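Local atomic coordinates of truncated hemoglobin from geobacillus stearothermophilus (Geobacillus stearothermophilus, PDB entry 2BKM), a protein that binds haem and molecular oxygen as a truncated member of the globin family, probably serving in oxygen transport or storage. Residues Q50-G58 against F109-A117. Residues are numbered along the deposited sequence; the frame is centred on the assembly and turned at random. Where two conformers were deposited one is given.
Sequences QFLTQYLGG and FYHRLVLTA. With HEM (protoporphyrin IX containing Fe), chain D.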
loop_
_atom_site.group_PDB
_atom_site.type_symbol
_atom_site.label_atom_id
_atom_site.label_comp_id
_atom_site.label_asym_id
_atom_site.label_seq_id
_atom_site.Cartn_x
_atom_site.Cartn_y
_atom_site.Cartn_z
ATOM N N GLN A 50 9.270 3.310 -1.597
ATOM C CA GLN A 50 10.364 2.734 -0.811
ATOM C C GLN A 50 9.893 1.580 0.059
ATOM O O GLN A 50 10.505 0.515 0.104
ATOM C CB GLN A 50 10.994 3.802 0.084
ATOM C CG GLN A 50 11.671 4.883 -0.710
ATOM C CD GLN A 50 12.162 5.969 0.181
ATOM O OE1 GLN A 50 11.458 6.415 1.076
ATOM N NE2 GLN A 50 13.387 6.384 -0.036
ATOM N N PHE A 51 8.747 1.773 0.720
ATOM C CA PHE A 51 8.249 0.757 1.600
ATOM C C PHE A 51 7.881 -0.529 0.865
ATOM O O PHE A 51 8.260 -1.595 1.286
ATOM C CB PHE A 51 7.044 1.248 2.403
ATOM C CG PHE A 51 6.519 0.191 3.286
ATOM C CD1 PHE A 51 7.218 -0.139 4.432
ATOM C CD2 PHE A 51 5.392 -0.580 2.919
ATOM C CE1 PHE A 51 6.782 -1.221 5.247
ATOM C CE2 PHE A 51 4.951 -1.629 3.698
ATOM C CZ PHE A 51 5.634 -1.981 4.863
ATOM N N LEU A 52 7.128 -0.389 -0.219
ATOM C CA LEU A 52 6.649 -1.575 -0.899
ATOM C C LEU A 52 7.827 -2.340 -1.504
ATOM O O LEU A 52 7.841 -3.563 -1.495
ATOM C CB LEU A 52 5.650 -1.203 -1.984
ATOM C CG LEU A 52 4.292 -0.714 -1.445
ATOM C CD1 LEU A 52 3.459 -0.300 -2.610
ATOM C CD2 LEU A 52 3.622 -1.812 -0.621
ATOM N N THR A 53 8.856 -1.607 -1.932
ATOM C CA THR A 53 10.063 -2.260 -2.434
ATOM C C THR A 53 10.637 -3.183 -1.365
ATOM O O THR A 53 10.886 -4.356 -1.597
ATOM C CB THR A 53 11.082 -1.166 -2.851
ATOM O OG1 THR A 53 10.539 -0.460 -3.974
ATOM C CG2 THR A 53 12.425 -1.828 -3.202
ATOM N N GLN A 54 10.809 -2.642 -0.172
ATOM C CA GLN A 54 11.350 -3.406 0.925
ATOM C C GLN A 54 10.405 -4.511 1.368
ATOM O O GLN A 54 10.821 -5.617 1.614
ATOM C CB GLN A 54 11.656 -2.388 2.024
ATOM C CG GLN A 54 12.049 -2.883 3.364
ATOM C CD GLN A 54 12.395 -1.710 4.242
ATOM O OE1 GLN A 54 12.945 -0.712 3.779
ATOM N NE2 GLN A 54 12.070 -1.819 5.519
ATOM N N TYR A 55 9.123 -4.182 1.448
ATOM C CA TYR A 55 8.115 -5.114 1.876
ATOM C C TYR A 55 8.066 -6.330 0.992
ATOM O O TYR A 55 7.788 -7.424 1.472
ATOM C CB TYR A 55 6.815 -4.375 1.723
ATOM C CG TYR A 55 5.523 -5.023 2.126
ATOM C CD1 TYR A 55 4.637 -5.499 1.157
ATOM C CD2 TYR A 55 5.150 -5.074 3.452
ATOM C CE1 TYR A 55 3.409 -5.955 1.491
ATOM C CE2 TYR A 55 3.887 -5.536 3.812
ATOM C CZ TYR A 55 3.033 -5.978 2.814
ATOM O OH TYR A 55 1.794 -6.427 3.167
ATOM N N LEU A 56 8.349 -6.134 -0.296
ATOM C CA LEU A 56 8.278 -7.232 -1.255
ATOM C C LEU A 56 9.549 -8.037 -1.331
ATOM O O LEU A 56 9.635 -8.959 -2.144
ATOM C CB LEU A 56 7.929 -6.670 -2.617
ATOM C CG LEU A 56 6.502 -6.169 -2.894
ATOM C CD1 LEU A 56 6.556 -5.198 -4.005
ATOM C CD2 LEU A 56 5.690 -7.326 -3.351
ATOM N N GLY A 57 10.575 -7.622 -0.580
ATOM C CA GLY A 57 11.839 -8.367 -0.593
ATOM C C GLY A 57 12.885 -7.697 -1.466
ATOM O O GLY A 57 13.956 -8.261 -1.725
ATOM N N GLY A 58 12.593 -6.506 -1.961
ATOM C CA GLY A 58 13.585 -5.735 -2.696
ATOM C C GLY A 58 14.513 -5.044 -1.709
ATOM O O GLY A 58 14.467 -5.300 -0.490
ATOM N N PHE A 109 0.818 -10.778 -3.337
ATOM C CA PHE A 109 1.141 -9.440 -2.848
ATOM C C PHE A 109 -0.099 -8.782 -2.233
ATOM O O PHE A 109 -0.045 -8.252 -1.120
ATOM C CB PHE A 109 1.670 -8.641 -4.051
ATOM C CG PHE A 109 1.971 -7.202 -3.793
ATOM C CD1 PHE A 109 2.074 -6.345 -4.883
ATOM C CD2 PHE A 109 2.227 -6.695 -2.514
ATOM C CE1 PHE A 109 2.405 -4.989 -4.716
ATOM C CE2 PHE A 109 2.558 -5.345 -2.341
ATOM C CZ PHE A 109 2.606 -4.484 -3.415
ATOM N N TYR A 110 -1.220 -8.838 -2.950
ATOM C CA TYR A 110 -2.452 -8.247 -2.448
ATOM C C TYR A 110 -2.810 -8.863 -1.119
ATOM O O TYR A 110 -3.222 -8.125 -0.200
ATOM C CB TYR A 110 -3.571 -8.444 -3.450
ATOM C CG TYR A 110 -4.829 -7.767 -2.971
ATOM C CD1 TYR A 110 -5.870 -8.518 -2.522
ATOM C CD2 TYR A 110 -4.901 -6.376 -2.897
ATOM C CE1 TYR A 110 -7.022 -7.949 -2.024
ATOM C CE2 TYR A 110 -6.046 -5.743 -2.437
ATOM C CZ TYR A 110 -7.100 -6.546 -2.007
ATOM O OH TYR A 110 -8.230 -5.984 -1.481
ATOM N N HIS A 111 -2.648 -10.190 -0.971
ATOM C CA HIS A 111 -3.005 -10.815 0.303
ATOM C C HIS A 111 -2.101 -10.341 1.411
ATOM O O HIS A 111 -2.563 -10.178 2.534
ATOM C CB HIS A 111 -2.977 -12.325 0.166
ATOM C CG HIS A 111 -4.064 -12.808 -0.708
ATOM N ND1 HIS A 111 -3.963 -13.981 -1.428
ATOM C CD2 HIS A 111 -5.266 -12.264 -1.027
ATOM C CE1 HIS A 111 -5.065 -14.140 -2.146
ATOM N NE2 HIS A 111 -5.889 -13.129 -1.902
ATOM N N ARG A 112 -0.840 -10.086 1.117
ATOM C CA ARG A 112 0.024 -9.531 2.173
ATOM C C ARG A 112 -0.541 -8.186 2.573
ATOM O O ARG A 112 -0.611 -7.894 3.749
ATOM C CB ARG A 112 1.442 -9.367 1.659
ATOM C CG ARG A 112 2.129 -10.697 1.477
ATOM C CD ARG A 112 3.602 -10.583 1.305
ATOM N NE ARG A 112 4.231 -9.837 2.386
ATOM C CZ ARG A 112 5.452 -9.329 2.290
ATOM N NH1 ARG A 112 6.192 -9.547 1.188
ATOM N NH2 ARG A 112 5.935 -8.614 3.287
ATOM N N LEU A 113 -0.966 -7.404 1.576
ATOM C CA LEU A 113 -1.503 -6.079 1.897
ATOM C C LEU A 113 -2.804 -6.165 2.670
ATOM O O LEU A 113 -3.063 -5.312 3.525
ATOM C CB LEU A 113 -1.715 -5.301 0.617
ATOM C CG LEU A 113 -0.447 -4.936 -0.154
ATOM C CD1 LEU A 113 -0.873 -4.269 -1.422
ATOM C CD2 LEU A 113 0.464 -4.039 0.661
ATOM N N VAL A 114 -3.639 -7.167 2.392
ATOM C CA VAL A 114 -4.884 -7.360 3.169
ATOM C C VAL A 114 -4.505 -7.586 4.607
ATOM O O VAL A 114 -5.127 -6.992 5.493
ATOM C CB VAL A 114 -5.672 -8.575 2.626
ATOM C CG1 VAL A 114 -6.799 -8.917 3.533
ATOM C CG2 VAL A 114 -6.153 -8.288 1.186
ATOM N N LEU A 115 -3.490 -8.400 4.865
ATOM C CA LEU A 115 -3.087 -8.648 6.251
ATOM C C LEU A 115 -2.514 -7.385 6.892
ATOM O O LEU A 115 -2.844 -7.046 8.034
ATOM C CB LEU A 115 -2.103 -9.813 6.324
ATOM C CG LEU A 115 -2.651 -11.173 5.883
ATOM C CD1 LEU A 115 -3.465 -11.743 7.079
ATOM C CD2 LEU A 115 -3.506 -11.189 4.683
ATOM N N THR A 116 -1.658 -6.676 6.176
ATOM C CA THR A 116 -1.062 -5.440 6.743
ATOM C C THR A 116 -2.167 -4.440 7.009
ATOM O O THR A 116 -2.206 -3.820 8.070
ATOM C CB THR A 116 -0.001 -4.902 5.805
ATOM O OG1 THR A 116 0.969 -5.956 5.641
ATOM C CG2 THR A 116 0.660 -3.653 6.435
ATOM N N ALA A 117 -3.101 -4.286 6.069
ATOM C CA ALA A 117 -4.180 -3.319 6.249
ATOM C C ALA A 117 -4.989 -3.706 7.487
ATOM O O ALA A 117 -5.387 -2.822 8.279
ATOM C CB ALA A 117 -5.057 -3.264 4.994
HETATM C CHA HEM D . 1.381 6.559 5.848
HETATM C CHB HEM D . -3.390 5.919 5.781
HETATM C CHC HEM D . -2.638 1.167 5.193
HETATM C CHD HEM D . 1.987 2.033 4.242
HETATM C C1A HEM D . 0.030 6.760 5.832
HETATM C C2A HEM D . -0.582 8.060 6.006
HETATM C C3A HEM D . -1.901 7.879 5.987
HETATM C C4A HEM D . -2.154 6.473 5.810
HETATM C CMA HEM D . -2.972 8.978 6.117
HETATM C CAA HEM D . 0.174 9.392 6.150
HETATM C CBA HEM D . 0.800 9.754 4.817
HETATM C CGA HEM D . 1.850 10.844 4.917
HETATM O O1A HEM D . 2.054 11.466 6.011
HETATM O O2A HEM D . 2.540 11.090 3.895
HETATM C C1B HEM D . -3.582 4.573 5.665
HETATM C C2B HEM D . -4.865 3.906 5.752
HETATM C C3B HEM D . -4.642 2.602 5.621
HETATM C C4B HEM D . -3.233 2.359 5.426
HETATM C CMB HEM D . -6.237 4.589 5.928
HETATM C CAB HEM D . -5.717 1.527 5.641
HETATM C CBB HEM D . -5.496 0.295 6.118
HETATM C C1C HEM D . -1.331 0.989 4.793
HETATM C C2C HEM D . -0.770 -0.227 4.255
HETATM C C3C HEM D . 0.516 0.058 4.013
HETATM C C4C HEM D . 0.776 1.430 4.369
HETATM C CMC HEM D . -1.515 -1.574 4.018
HETATM C CAC HEM D . 1.607 -0.828 3.390
HETATM C CBC HEM D . 1.486 -2.120 3.120
HETATM C C1D HEM D . 2.242 3.312 4.625
HETATM C C2D HEM D . 3.565 3.887 4.644
HETATM C C3D HEM D . 3.370 5.269 5.153
HETATM C C4D HEM D . 1.961 5.396 5.432
HETATM C CMD HEM D . 4.871 3.218 4.194
HETATM C CAD HEM D . 4.452 6.311 5.361
HETATM C CBD HEM D . 4.879 6.309 6.834
HETATM C CGD HEM D . 5.840 7.463 7.000
HETATM O O1D HEM D . 5.393 8.651 7.132
HETATM O O2D HEM D . 7.065 7.175 6.924
HETATM N NA HEM D . -0.970 5.817 5.720
HETATM N NB HEM D . -2.631 3.592 5.472
HETATM N NC HEM D . -0.378 1.979 4.825
HETATM N ND HEM D . 1.326 4.236 5.089
HETATM FE FE HEM D . -0.655 3.900 5.295
#
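Tyr-55 reaches across to helix 104-120 and fits as a knob into the hole formed by Phe-109, Arg-112, Leu-113 and Thr-116. The guanidinium of Arg-112 lies flat on one face of its ring, the two planes only 20° apart. Arg-112 CZ stands 4.0 Å from the ring centroid and close to the ring normal, which makes the stack a cation-pi contact. The two side chains run in opposite directions, and the bend of Arg-112 at chi3 brings its NH1 into a hydrogen bond with the backbone O of Tyr-55 (2.7 Å). That bond is bent, 132° at the hydrogen, and its donor is tilted out of the carbonyl plane; NH2 adds a weak bond to the same oxygen. Over the opposite ring face sits the haem vinyl carbon CBC. At the phenol end, Tyr-55 OH and Thr-116 OG1 share a hydrogen bond of 2.7 Å, with OG1 in the plane of the ring. With an alanine here the Arg-112 guanidinium would probably lose its aromatic platform and Thr-116 OG1 this hydroxyl partner.

Beside the tyrosine, Leu-56 CD2 lies over the Phe-109 face, 3.7 Å from the centroid, as a CH-pi contact, while Leu-52 CD2 meets the ring edge at CZ (4.0 Å). Leu-113 CD2 touches both Tyr-55 CE1 (3.6 Å) and the haem.

Further out, Leu-19 and Met-96 also pack on Phe-109, and Gly-57, at positive phi, closes helix 42-55 in a Schellman motif. The axes of segments 50-55 and 109-117 come no closer than 12.4 Å, so long side chains bridge them. Phe-51, Leu-113, Thr-116 and Ala-117 line the haem pocket where the truncated globin fold joins helix 42-55 to helix 104-120.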